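Local coordinates for ABC transporter ATP-binding protein (Sulfolobus tokodaii, PDB 2PJZ), which probably binds and hydrolyses ATP as the nucleotide-binding subunit of an ABC transporter, putatively one for cobalt, at residues Q3-G8 against N59-G64; I24-N29 against E177-T182. All coordinates share one frame; numbering follows the deposited sequence. Where two conformers were deposited one is given.

Interaction 1: residues Q3-G8 against N59-G64; sequences QLKNVG and NIFING
Q3 and F61 face each other as an antiparallel hydrogen-bonded pair. Q3 N gives its proton to F61 O at 2.8 Å, and F61 N returns one to Q3 O at 2.8 Å. Both side chains rise on the same face of the sheet. The Q3 chain is extended beyond CG, and OE1 sits 3.6 Å from F61 CB, with the amide turned 35° from the ring plane. A water lies 2.7 Å from Q3 OE1 and accepts a hydrogen bond from G64 N. Q3 NE2 is held by E27 OE2. K5 CG approaches the edge of the F61 ring at CE2, while in the conformer given K5 NZ leads away to a salt bridge with E27.

N59 pairs with K5. K5 N binds N59 O at 2.8 Å, and the return bond from N59 N to K5 O is longer, 3.3 Å. A second water joins K5 O to N59 OD1.

I60 lies on the other face with L4. Its CG1, anti to the carbonyl carbon (chi1 -59°), meets V7 CG2 at 3.6 Å, and its CG2 lies 4.1 Å from L4 CD1. I60 also touches A49 of helix 43-50. An alanine here, lacking CG1, CG2 and CD1, would probably open a gap beside V7 CG2 and L4 CD1. The axes of strands 3-5 and 59-62 run nearly antiparallel, at 166°, and N6 and V7 both face I24 in a G1 bulge. The pairing belongs to the antiparallel beta-subdomain of ABC ATPases.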
# COMPACT_ATOMS: atom_id res chain seq x y z
N GLN A 3 -6.81 12.93 -2.25
CA GLN A 3 -6.01 13.87 -3.04
C GLN A 3 -4.73 14.19 -2.28
O GLN A 3 -4.82 14.67 -1.15
CB GLN A 3 -6.72 15.19 -3.26
CG GLN A 3 -8.03 15.13 -4.05
CD GLN A 3 -8.82 16.39 -3.84
OE1 GLN A 3 -9.67 16.45 -2.94
NE2 GLN A 3 -8.49 17.43 -4.61
N LEU A 4 -3.57 13.91 -2.89
CA LEU A 4 -2.29 14.44 -2.35
C LEU A 4 -1.93 15.61 -3.20
O LEU A 4 -1.77 15.48 -4.46
CB LEU A 4 -1.16 13.38 -2.35
CG LEU A 4 -1.18 12.29 -1.28
CD1 LEU A 4 -2.47 11.46 -1.26
CD2 LEU A 4 0.04 11.39 -1.44
N LYS A 5 -1.84 16.80 -2.60
CA LYS A 5 -1.53 18.01 -3.39
C LYS A 5 -0.23 18.65 -2.92
O LYS A 5 -0.21 19.37 -1.92
CB LYS A 5 -2.67 19.06 -3.34
CG LYS A 5 -4.10 18.53 -3.54
CD LYS A 5 -4.35 17.90 -4.92
CE LYS A 5 -4.40 18.94 -6.07
NZ LYS A 5 -4.71 18.29 -7.39
N ASN A 6 0.84 18.37 -3.66
CA ASN A 6 2.19 18.88 -3.40
C ASN A 6 2.69 18.44 -2.01
O ASN A 6 3.12 19.26 -1.20
CB ASN A 6 2.22 20.42 -3.51
CG ASN A 6 3.64 20.97 -3.58
OD1 ASN A 6 4.49 20.39 -4.25
ND2 ASN A 6 3.90 22.07 -2.89
N VAL A 7 2.60 17.14 -1.76
CA VAL A 7 3.02 16.59 -0.46
C VAL A 7 4.55 16.43 -0.41
O VAL A 7 5.17 16.00 -1.38
CB VAL A 7 2.31 15.24 -0.19
CG1 VAL A 7 2.83 14.59 1.12
CG2 VAL A 7 0.81 15.51 -0.06
N GLY A 8 5.14 16.79 0.73
CA GLY A 8 6.58 16.53 0.94
C GLY A 8 6.69 15.86 2.30
O GLY A 8 5.90 16.15 3.22
N ASN A 59 -0.80 19.28 1.28
CA ASN A 59 -2.15 18.97 1.77
C ASN A 59 -2.58 17.63 1.28
O ASN A 59 -2.22 17.21 0.19
CB ASN A 59 -3.11 20.07 1.29
CG ASN A 59 -2.84 21.39 2.01
OD1 ASN A 59 -2.20 22.31 1.45
ND2 ASN A 59 -3.14 21.41 3.28
N ILE A 60 -3.34 16.92 2.13
CA ILE A 60 -3.91 15.62 1.77
C ILE A 60 -5.38 15.70 2.14
O ILE A 60 -5.73 16.00 3.31
CB ILE A 60 -3.25 14.43 2.57
CG1 ILE A 60 -1.71 14.38 2.29
CG2 ILE A 60 -3.94 13.06 2.22
CD1 ILE A 60 -0.87 13.42 3.18
N PHE A 61 -6.25 15.42 1.16
CA PHE A 61 -7.71 15.49 1.39
C PHE A 61 -8.36 14.13 1.22
O PHE A 61 -8.12 13.46 0.21
CB PHE A 61 -8.40 16.48 0.41
CG PHE A 61 -7.88 17.91 0.52
CD1 PHE A 61 -8.48 18.83 1.39
CD2 PHE A 61 -6.78 18.29 -0.20
CE1 PHE A 61 -8.00 20.17 1.50
CE2 PHE A 61 -6.29 19.62 -0.14
CZ PHE A 61 -6.89 20.55 0.75
N ILE A 62 -9.16 13.72 2.20
CA ILE A 62 -9.95 12.50 2.08
C ILE A 62 -11.41 12.94 2.07
O ILE A 62 -11.90 13.51 3.03
CB ILE A 62 -9.68 11.53 3.27
CG1 ILE A 62 -8.16 11.16 3.33
CG2 ILE A 62 -10.53 10.26 3.16
CD1 ILE A 62 -7.82 10.34 4.58
N ASN A 63 -12.07 12.74 0.94
CA ASN A 63 -13.45 13.25 0.75
C ASN A 63 -13.56 14.72 1.14
O ASN A 63 -14.50 15.14 1.84
CB ASN A 63 -14.48 12.33 1.43
CG ASN A 63 -14.64 11.01 0.68
OD1 ASN A 63 -14.35 10.93 -0.52
ND2 ASN A 63 -15.09 9.97 1.37
N GLY A 64 -12.56 15.50 0.68
CA GLY A 64 -12.53 16.95 0.84
C GLY A 64 -12.11 17.42 2.23
O GLY A 64 -12.04 18.62 2.46
O HOH W 1 -10.62 14.57 -1.31
O HOH W 2 -0.88 21.77 -1.23

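Interaction 2: residues I24-N29 against E177-T182; sequences INLEVN and EGILVT
L26 and I179 meet tip to tip, with CD2 of L26 3.9 Å from CD1 of I179. The L26 CG is anti to the backbone N (chi1 175°), and CB leaves the backbone toward strand 177-182. V28 adds a second apolar contact, its CG2 lying 4.3 Å from I179 CG1. Its other methyl, CG1, rests 3.8 Å from G178 O and near the CG of E177. The V28 and E177 side chains slide past each other in opposite directions. G178 presents only backbone here, and its phi and psi would jam a CB against the preceding carbonyl O.

The polar part is carried by E177. Its extended chain brings the carboxylate to the end of strand 24-28, where OE1 lies 3.4 Å from N29 CA. OE1 accepts a hydrogen bond from G30 N, and OE2 accepts one from M1 N. The buried carboxylate thus ties the chain start to the turn after N29. M1 N, if charged, is likely to favour the ionised acid.

No hydrogen bond joins the two segments. Their axes come no closer than 8.5 Å and run at 131°, so the strands touch through side chains and belong to different sheets. I179 also packs on I35, L47 and I50. The contact joins the antiparallel sheet to the central mixed sheet through a few side chains, beside helix 43-50, as in the ATP-binding core of ABC ATPases.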
# COMPACT_ATOMS: atom_id res chain seq x y z
N ILE A 24 4.82 15.50 -4.26
CA ILE A 24 4.09 14.26 -4.51
C ILE A 24 2.65 14.63 -4.79
O ILE A 24 1.99 15.24 -3.93
CB ILE A 24 4.17 13.26 -3.34
CG1 ILE A 24 5.64 12.88 -3.05
CG2 ILE A 24 3.26 11.98 -3.60
CD1 ILE A 24 6.44 12.22 -4.24
N ASN A 25 2.17 14.25 -5.97
CA ASN A 25 0.79 14.53 -6.36
C ASN A 25 0.06 13.25 -6.79
O ASN A 25 0.61 12.42 -7.52
CB ASN A 25 0.76 15.53 -7.49
CG ASN A 25 1.23 16.89 -7.08
OD1 ASN A 25 0.54 17.61 -6.35
ND2 ASN A 25 2.41 17.28 -7.56
N LEU A 26 -1.17 13.06 -6.31
CA LEU A 26 -1.93 11.87 -6.66
C LEU A 26 -3.41 12.12 -6.39
O LEU A 26 -3.74 12.69 -5.35
CB LEU A 26 -1.47 10.67 -5.80
CG LEU A 26 -2.22 9.34 -5.95
CD1 LEU A 26 -1.94 8.75 -7.31
CD2 LEU A 26 -1.86 8.35 -4.86
N GLU A 27 -4.30 11.64 -7.26
CA GLU A 27 -5.74 11.63 -6.93
C GLU A 27 -6.23 10.23 -7.19
O GLU A 27 -5.91 9.64 -8.24
CB GLU A 27 -6.58 12.69 -7.73
CG GLU A 27 -6.12 14.10 -7.38
CD GLU A 27 -7.02 15.24 -7.77
OE1 GLU A 27 -7.93 15.03 -8.60
OE2 GLU A 27 -6.79 16.36 -7.21
N VAL A 28 -6.93 9.67 -6.20
CA VAL A 28 -7.47 8.32 -6.29
C VAL A 28 -8.96 8.40 -5.99
O VAL A 28 -9.35 8.95 -4.95
CB VAL A 28 -6.83 7.39 -5.25
CG1 VAL A 28 -7.45 6.00 -5.34
CG2 VAL A 28 -5.33 7.29 -5.51
N ASN A 29 -9.79 7.86 -6.87
CA ASN A 29 -11.21 7.77 -6.52
C ASN A 29 -11.83 6.50 -7.05
O ASN A 29 -11.61 6.15 -8.22
CB ASN A 29 -11.98 8.99 -7.01
CG ASN A 29 -12.02 9.11 -8.50
OD1 ASN A 29 -11.07 9.58 -9.11
ND2 ASN A 29 -13.16 8.73 -9.11
N GLU A 177 -12.14 1.80 -2.45
CA GLU A 177 -11.16 2.82 -2.85
C GLU A 177 -9.96 2.73 -1.90
O GLU A 177 -10.12 2.41 -0.71
CB GLU A 177 -11.77 4.21 -2.73
CG GLU A 177 -10.83 5.42 -2.98
CD GLU A 177 -11.61 6.72 -2.87
OE1 GLU A 177 -12.63 6.88 -3.61
OE2 GLU A 177 -11.22 7.58 -2.04
N GLY A 178 -8.78 3.04 -2.41
CA GLY A 178 -7.65 3.18 -1.49
C GLY A 178 -6.32 2.95 -2.15
O GLY A 178 -6.18 3.01 -3.38
N ILE A 179 -5.32 2.70 -1.31
CA ILE A 179 -3.95 2.63 -1.79
C ILE A 179 -3.35 1.43 -1.11
O ILE A 179 -3.48 1.26 0.10
CB ILE A 179 -3.15 3.92 -1.43
CG1 ILE A 179 -3.64 5.12 -2.26
CG2 ILE A 179 -1.60 3.71 -1.69
CD1 ILE A 179 -3.13 6.46 -1.69
N LEU A 180 -2.68 0.58 -1.90
CA LEU A 180 -1.99 -0.57 -1.37
C LEU A 180 -0.53 -0.34 -1.71
O LEU A 180 -0.22 -0.13 -2.86
CB LEU A 180 -2.47 -1.85 -2.07
CG LEU A 180 -1.95 -3.21 -1.55
CD1 LEU A 180 -2.90 -4.35 -1.98
CD2 LEU A 180 -0.51 -3.50 -2.04
N VAL A 181 0.37 -0.40 -0.73
CA VAL A 181 1.78 -0.22 -1.04
C VAL A 181 2.58 -1.51 -0.86
O VAL A 181 2.35 -2.24 0.10
CB VAL A 181 2.47 0.96 -0.26
CG1 VAL A 181 1.61 2.24 -0.32
CG2 VAL A 181 2.76 0.60 1.17
N THR A 182 3.52 -1.76 -1.77
CA THR A 182 4.33 -2.99 -1.72
C THR A 182 5.60 -2.89 -2.52
O THR A 182 5.67 -2.15 -3.53
CB THR A 182 3.51 -4.23 -2.20
OG1 THR A 182 4.28 -5.42 -1.95
CG2 THR A 182 3.18 -4.12 -3.71

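How the interactions relate
The centres of interactions 1 and 2 are 11 Å apart, and the two contacts touch. They share the antiparallel sheet, in which strands 2-11 and 17-28 are neighbours. L4 N lies 2.8 Å from L26 O, a probable hydrogen bond between them. Along the chain the order is 3-8, 24-29, 59-64, 177-182, so the segments alternate. Interaction 1 works within the antiparallel sheet. Interaction 2 joins that sheet to the mixed sheet, which also holds strand 32-36. Helix 43-50 packs against both, through L4 and I60 in one and I179 in the other. It starts at a probable P-loop, consistent with a nucleotide-binding core built from both sheets.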